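PDB 3KR9: SAM-dependent methyltransferase from Streptococcus pneumoniae, which probably uses S-adenosylmethionine to methylate N1 of adenine 22 in tRNA, and is built on a class I Rossmann-like methyltransferase fold. Local coordinates for residues 8-13 against 34-39; 77-82 against 107-112. All coordinates share one frame; numbering follows the deposited sequence.

Contact 1: residues 8-13 against 34-39; sequences LVASFV and VERGQI
The side chain of Gln38 reaches to Ala10 and Val13 and joins two elements of the Rossmann-like domain: the type I beta turn Ala10-Val13 at the end of the first helix, and the Schellman motif, with Gly37 at positive phi, that ends helix 28-35. It shows how one amide can tie a beta turn to a helix end. CG of Gln38 stands anti to the backbone N (chi1 179°), and the extended chain beyond it carries the amide to two backbone carbonyls. NE2 gives one hydrogen to Val13 O at 2.8 Å, in the carbonyl plane and on a lone pair. Its other hydrogen goes to Ala10 O at 3.0 Å, a more bent bond whose donor is tilted from that carbonyl plane. Val13 N, closing the beta turn, approaches Ala10 O from the opposite face, so the oxygen of this buried residue takes two donors. The far end is also fixed: Arg36 meets OE1 side-on with NE and NH1, OE1 lying in the guanidinium plane and both nitrogens on the same face of the Gln38 carbonyl plane, so amide rotation is restrained from both ends. NH2 of Arg36 makes salt bridges with Glu7 and Glu32, while its NH1 lies 3.6 Å from CB of Ala10. Next to these polar groups, beside Leu33, the Val13 and Ile39 side chains cross obliquely, CG1 of Val13 3.6 Å from CG2 of Ile39.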
loop_
_atom_site.group_PDB
_atom_site.type_symbol
_atom_site.label_atom_id
_atom_site.label_comp_id
_atom_site.label_asym_id
_atom_site.label_seq_id
_atom_site.Cartn_x
_atom_site.Cartn_y
_atom_site.Cartn_z
ATOM N N LEU A 8 -4.200 -4.633 -9.623
ATOM C CA LEU A 8 -2.826 -4.176 -9.696
ATOM C C LEU A 8 -1.972 -4.705 -8.531
ATOM O O LEU A 8 -0.825 -5.144 -8.749
ATOM C CB LEU A 8 -2.810 -2.650 -9.765
ATOM C CG LEU A 8 -2.974 -2.247 -11.238
ATOM C CD1 LEU A 8 -3.874 -3.173 -12.043
ATOM C CD2 LEU A 8 -3.350 -0.762 -11.448
ATOM N N VAL A 9 -2.530 -4.676 -7.308
ATOM C CA VAL A 9 -1.905 -5.277 -6.113
ATOM C C VAL A 9 -1.629 -6.746 -6.383
ATOM O O VAL A 9 -0.474 -7.251 -6.246
ATOM C CB VAL A 9 -2.810 -5.113 -4.838
ATOM C CG1 VAL A 9 -2.402 -6.079 -3.709
ATOM C CG2 VAL A 9 -2.768 -3.688 -4.329
ATOM N N ALA A 10 -2.668 -7.407 -6.894
ATOM C CA ALA A 10 -2.622 -8.829 -7.236
ATOM C C ALA A 10 -1.459 -9.176 -8.126
ATOM O O ALA A 10 -0.981 -10.315 -8.105
ATOM C CB ALA A 10 -3.888 -9.197 -8.032
ATOM N N SER A 11 -1.089 -8.242 -8.989
ATOM C CA SER A 11 -0.143 -8.642 -10.057
ATOM C C SER A 11 1.269 -8.769 -9.482
ATOM O O SER A 11 2.172 -9.360 -10.130
ATOM C CB SER A 11 -0.144 -7.654 -11.180
ATOM O OG SER A 11 0.361 -6.405 -10.745
ATOM N N PHE A 12 1.456 -8.229 -8.274
ATOM C CA PHE A 12 2.714 -8.379 -7.611
ATOM C C PHE A 12 2.754 -9.586 -6.712
ATOM O O PHE A 12 3.811 -9.903 -6.177
ATOM C CB PHE A 12 3.105 -7.121 -6.873
ATOM C CG PHE A 12 3.420 -5.948 -7.774
ATOM C CD1 PHE A 12 4.619 -5.910 -8.509
ATOM C CD2 PHE A 12 2.535 -4.870 -7.857
ATOM C CE1 PHE A 12 4.922 -4.812 -9.300
ATOM C CE2 PHE A 12 2.830 -3.766 -8.641
ATOM C CZ PHE A 12 4.025 -3.736 -9.363
ATOM N N VAL A 13 1.656 -10.329 -6.611
ATOM C CA VAL A 13 1.670 -11.486 -5.707
ATOM C C VAL A 13 2.285 -12.675 -6.360
ATOM O O VAL A 13 1.683 -13.246 -7.273
ATOM C CB VAL A 13 0.259 -11.857 -5.168
ATOM C CG1 VAL A 13 0.315 -13.100 -4.238
ATOM C CG2 VAL A 13 -0.330 -10.664 -4.480
ATOM N N VAL A 34 -6.737 -17.633 -5.467
ATOM C CA VAL A 34 -6.681 -19.084 -5.361
ATOM C C VAL A 34 -7.432 -19.652 -6.557
ATOM O O VAL A 34 -7.012 -20.632 -7.159
ATOM C CB VAL A 34 -7.316 -19.648 -4.124
ATOM C CG1 VAL A 34 -7.403 -21.183 -4.214
ATOM C CG2 VAL A 34 -6.537 -19.210 -2.799
ATOM N N GLU A 35 -8.528 -19.006 -6.916
ATOM C CA GLU A 35 -9.349 -19.559 -7.986
ATOM C C GLU A 35 -8.549 -19.586 -9.300
ATOM O O GLU A 35 -8.688 -20.542 -10.076
ATOM C CB GLU A 35 -10.704 -18.840 -8.102
ATOM C CG GLU A 35 -11.607 -19.164 -6.913
ATOM C CD GLU A 35 -13.015 -18.646 -7.070
ATOM O OE1 GLU A 35 -13.227 -17.643 -7.764
ATOM O OE2 GLU A 35 -13.904 -19.272 -6.501
ATOM N N ARG A 36 -7.699 -18.583 -9.539
ATOM C CA ARG A 36 -6.946 -18.573 -10.807
ATOM C C ARG A 36 -5.617 -19.317 -10.778
ATOM O O ARG A 36 -4.911 -19.342 -11.756
ATOM C CB ARG A 36 -6.781 -17.158 -11.398
ATOM C CG ARG A 36 -6.032 -16.201 -10.554
ATOM C CD ARG A 36 -6.547 -14.779 -10.858
ATOM N NE ARG A 36 -5.479 -13.831 -10.606
ATOM C CZ ARG A 36 -5.549 -12.506 -10.728
ATOM N NH1 ARG A 36 -4.449 -11.807 -10.469
ATOM N NH2 ARG A 36 -6.687 -11.886 -11.092
ATOM N N GLY A 37 -5.318 -19.962 -9.675
ATOM C CA GLY A 37 -4.183 -20.877 -9.574
ATOM C C GLY A 37 -2.934 -20.081 -9.306
ATOM O O GLY A 37 -1.813 -20.576 -9.503
ATOM N N GLN A 38 -3.097 -18.847 -8.834
ATOM C CA GLN A 38 -1.930 -17.954 -8.673
ATOM C C GLN A 38 -1.196 -18.157 -7.335
ATOM O O GLN A 38 0.028 -17.986 -7.226
ATOM C CB GLN A 38 -2.323 -16.477 -8.930
ATOM C CG GLN A 38 -1.157 -15.519 -8.739
ATOM C CD GLN A 38 -1.445 -14.149 -9.262
ATOM O OE1 GLN A 38 -2.363 -13.940 -10.093
ATOM N NE2 GLN A 38 -0.708 -13.178 -8.762
ATOM N N ILE A 39 -1.909 -18.565 -6.299
ATOM C CA ILE A 39 -1.236 -18.768 -5.006
ATOM C C ILE A 39 -1.681 -20.114 -4.485
ATOM O O ILE A 39 -2.662 -20.628 -4.974
ATOM C CB ILE A 39 -1.563 -17.625 -4.061
ATOM C CG1 ILE A 39 -3.014 -17.766 -3.512
ATOM C CG2 ILE A 39 -1.294 -16.292 -4.811
ATOM C CD1 ILE A 39 -3.490 -16.595 -2.616
#

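Contact 2: residues 77-82 against 107-112; sequences AAFEET and GKLANV
Glu81 and Lys108 bring the two backbones closest, their CA atoms 6.6 Å apart, where the loop between strands 68-72 and 87-93 meets the one between helix 95-104 and strand 114-119; Lys108 stands just before the type I beta turn Leu109-Val112. Both loops belong to the Rossmann-like domain, and the contact illustrates how a lysine can serve two purposes at once, its methylenes packing against a ring while its ammonium group binds backbone oxygens. The Lys108 chain is extended beyond CG and slides past the Phe79 side chain in the opposite direction. Its CB lies 3.6 Å from CZ of Phe79, and CD comes near CE2 of the same ring. At the end of the chain, NZ donates to Phe79 O at 2.7 Å, nearly along the C=O axis, and also bonds to Leu76 O; the ammonium thus grips the loop through two carbonyls. Glu80 OE1 is 4.0 Å from Lys108 NZ, too far for a salt bridge, though its negative charge may still favour the ammonium form.

Toward strand 87-93, the Phe79 ring approaches Val112 obliquely, CE1 to CG2 at 4.1 Å, and CZ makes a looser contact with CD2 of Leu109. Ile88 of that strand touches all three of these side chains and so joins the cluster to the central sheet. Glu81 and Asn111, both exposed, make the polar part. The bend of Glu81 at chi2 (-62°) turns CD back, and OE2 ends 3.3 Å from CA of Lys108, while OE1 lies near CB of Asn111. A water bridges the two segments here, donating to Glu81 OE2 at 2.5 Å and to Gly107 O at 3.2 Å.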
loop_
_atom_site.group_PDB
_atom_site.type_symbol
_atom_site.label_atom_id
_atom_site.label_comp_id
_atom_site.label_asym_id
_atom_site.label_seq_id
_atom_site.Cartn_x
_atom_site.Cartn_y
_atom_site.Cartn_z
ATOM N N ALA A 77 -1.216 -9.684 13.943
ATOM C CA ALA A 77 -1.695 -10.784 14.836
ATOM C C ALA A 77 -2.390 -11.951 14.080
ATOM O O ALA A 77 -2.585 -13.015 14.627
ATOM C CB ALA A 77 -2.645 -10.237 15.928
ATOM N N ALA A 78 -2.782 -11.725 12.827
ATOM C CA ALA A 78 -3.426 -12.745 11.982
ATOM C C ALA A 78 -2.534 -13.882 11.520
ATOM O O ALA A 78 -3.022 -14.840 10.915
ATOM C CB ALA A 78 -4.030 -12.051 10.737
ATOM N N PHE A 79 -1.221 -13.778 11.754
ATOM C CA PHE A 79 -0.365 -14.873 11.389
ATOM C C PHE A 79 0.796 -15.095 12.340
ATOM O O PHE A 79 1.035 -14.287 13.265
ATOM C CB PHE A 79 0.140 -14.734 9.939
ATOM C CG PHE A 79 1.411 -13.886 9.788
ATOM C CD1 PHE A 79 2.540 -14.420 9.149
ATOM C CD2 PHE A 79 1.466 -12.567 10.262
ATOM C CE1 PHE A 79 3.684 -13.673 8.971
ATOM C CE2 PHE A 79 2.639 -11.794 10.062
ATOM C CZ PHE A 79 3.745 -12.354 9.413
ATOM N N GLU A 80 1.448 -16.243 12.121
ATOM C CA GLU A 80 2.552 -16.753 12.933
ATOM C C GLU A 80 3.580 -17.412 11.995
ATOM O O GLU A 80 3.241 -17.752 10.862
ATOM C CB GLU A 80 2.025 -17.811 13.912
ATOM C CG GLU A 80 0.878 -17.340 14.756
ATOM C CD GLU A 80 1.306 -16.383 15.833
ATOM O OE1 GLU A 80 2.525 -16.099 15.937
ATOM O OE2 GLU A 80 0.412 -15.910 16.580
ATOM N N GLU A 81 4.823 -17.601 12.476
ATOM C CA GLU A 81 5.912 -18.151 11.663
ATOM C C GLU A 81 5.486 -19.446 11.054
ATOM O O GLU A 81 5.878 -19.771 9.916
ATOM C CB GLU A 81 7.185 -18.414 12.491
ATOM C CG GLU A 81 7.862 -17.160 13.044
ATOM C CD GLU A 81 8.323 -16.242 11.931
ATOM O OE1 GLU A 81 8.726 -16.747 10.860
ATOM O OE2 GLU A 81 8.249 -15.017 12.099
ATOM N N THR A 82 4.702 -20.208 11.821
ATOM C CA THR A 82 4.323 -21.536 11.407
ATOM C C THR A 82 3.422 -21.489 10.161
ATOM O O THR A 82 3.362 -22.453 9.390
ATOM C CB THR A 82 3.620 -22.324 12.542
ATOM O OG1 THR A 82 3.370 -23.671 12.096
ATOM C CG2 THR A 82 2.291 -21.688 12.892
ATOM N N GLY A 107 8.553 -8.175 14.403
ATOM C CA GLY A 107 9.249 -9.420 14.700
ATOM C C GLY A 107 8.909 -10.645 13.852
ATOM O O GLY A 107 9.620 -11.639 13.947
ATOM N N LYS A 108 7.850 -10.606 13.033
ATOM C CA LYS A 108 7.415 -11.792 12.211
ATOM C C LYS A 108 7.707 -11.664 10.733
ATOM O O LYS A 108 7.439 -12.558 9.944
ATOM C CB LYS A 108 5.893 -11.986 12.302
ATOM C CG LYS A 108 5.338 -12.173 13.723
ATOM C CD LYS A 108 3.799 -12.132 13.682
ATOM C CE LYS A 108 3.230 -12.403 15.015
ATOM N NZ LYS A 108 1.800 -12.273 14.917
ATOM N N LEU A 109 8.249 -10.541 10.350
ATOM C CA LEU A 109 8.367 -10.204 8.960
ATOM C C LEU A 109 9.659 -10.740 8.322
ATOM O O LEU A 109 9.753 -10.771 7.100
ATOM C CB LEU A 109 8.328 -8.700 8.824
ATOM C CG LEU A 109 7.036 -8.004 9.198
ATOM C CD1 LEU A 109 7.199 -6.489 8.977
ATOM C CD2 LEU A 109 5.865 -8.569 8.354
ATOM N N ALA A 110 10.650 -11.156 9.129
ATOM C CA ALA A 110 11.949 -11.540 8.532
ATOM C C ALA A 110 11.795 -12.666 7.470
ATOM O O ALA A 110 12.493 -12.671 6.460
ATOM C CB ALA A 110 12.950 -11.956 9.614
ATOM N N ASN A 111 10.871 -13.605 7.675
ATOM C CA ASN A 111 10.777 -14.726 6.755
ATOM C C ASN A 111 9.689 -14.511 5.652
ATOM O O ASN A 111 9.320 -15.428 4.907
ATOM C CB ASN A 111 10.546 -16.020 7.548
ATOM C CG ASN A 111 11.090 -17.238 6.852
ATOM O OD1 ASN A 111 11.965 -17.159 5.982
ATOM N ND2 ASN A 111 10.560 -18.395 7.223
ATOM N N VAL A 112 9.198 -13.288 5.527
ATOM C CA VAL A 112 8.249 -12.956 4.452
ATOM C C VAL A 112 9.056 -12.409 3.307
ATOM O O VAL A 112 9.897 -11.575 3.562
ATOM C CB VAL A 112 7.191 -11.927 4.985
ATOM C CG1 VAL A 112 6.239 -11.454 3.878
ATOM C CG2 VAL A 112 6.387 -12.571 6.147
HETATM O O HOH W 1 7.453 -18.581 8.417
HETATM O O HOH W 2 8.898 -14.721 14.515
#

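How the contacts relate
Contact 1 closes before contact 2 opens along the chain, and their centres lie 20 Å apart, with about 10 Å between nearest atoms. They share the central mixed sheet. Contact 1 lies just ahead of strands 17-22 and 39-46, contact 2 ahead of 87-93 and 114-119; these four run parallel and side by side in the order 39-46, 17-22, 87-93, 114-119. Leu20 of strand 17-22 touches Phe79 of contact 2. Arg114 of strand 114-119 hydrogen-bonds to Phe12 O of contact 1. Both contacts thus sit at the amino-terminal ends of the strands, whereas class I methyltransferases bind S-adenosylmethionine at the carboxyl ends, so they are probably away from the cofactor site.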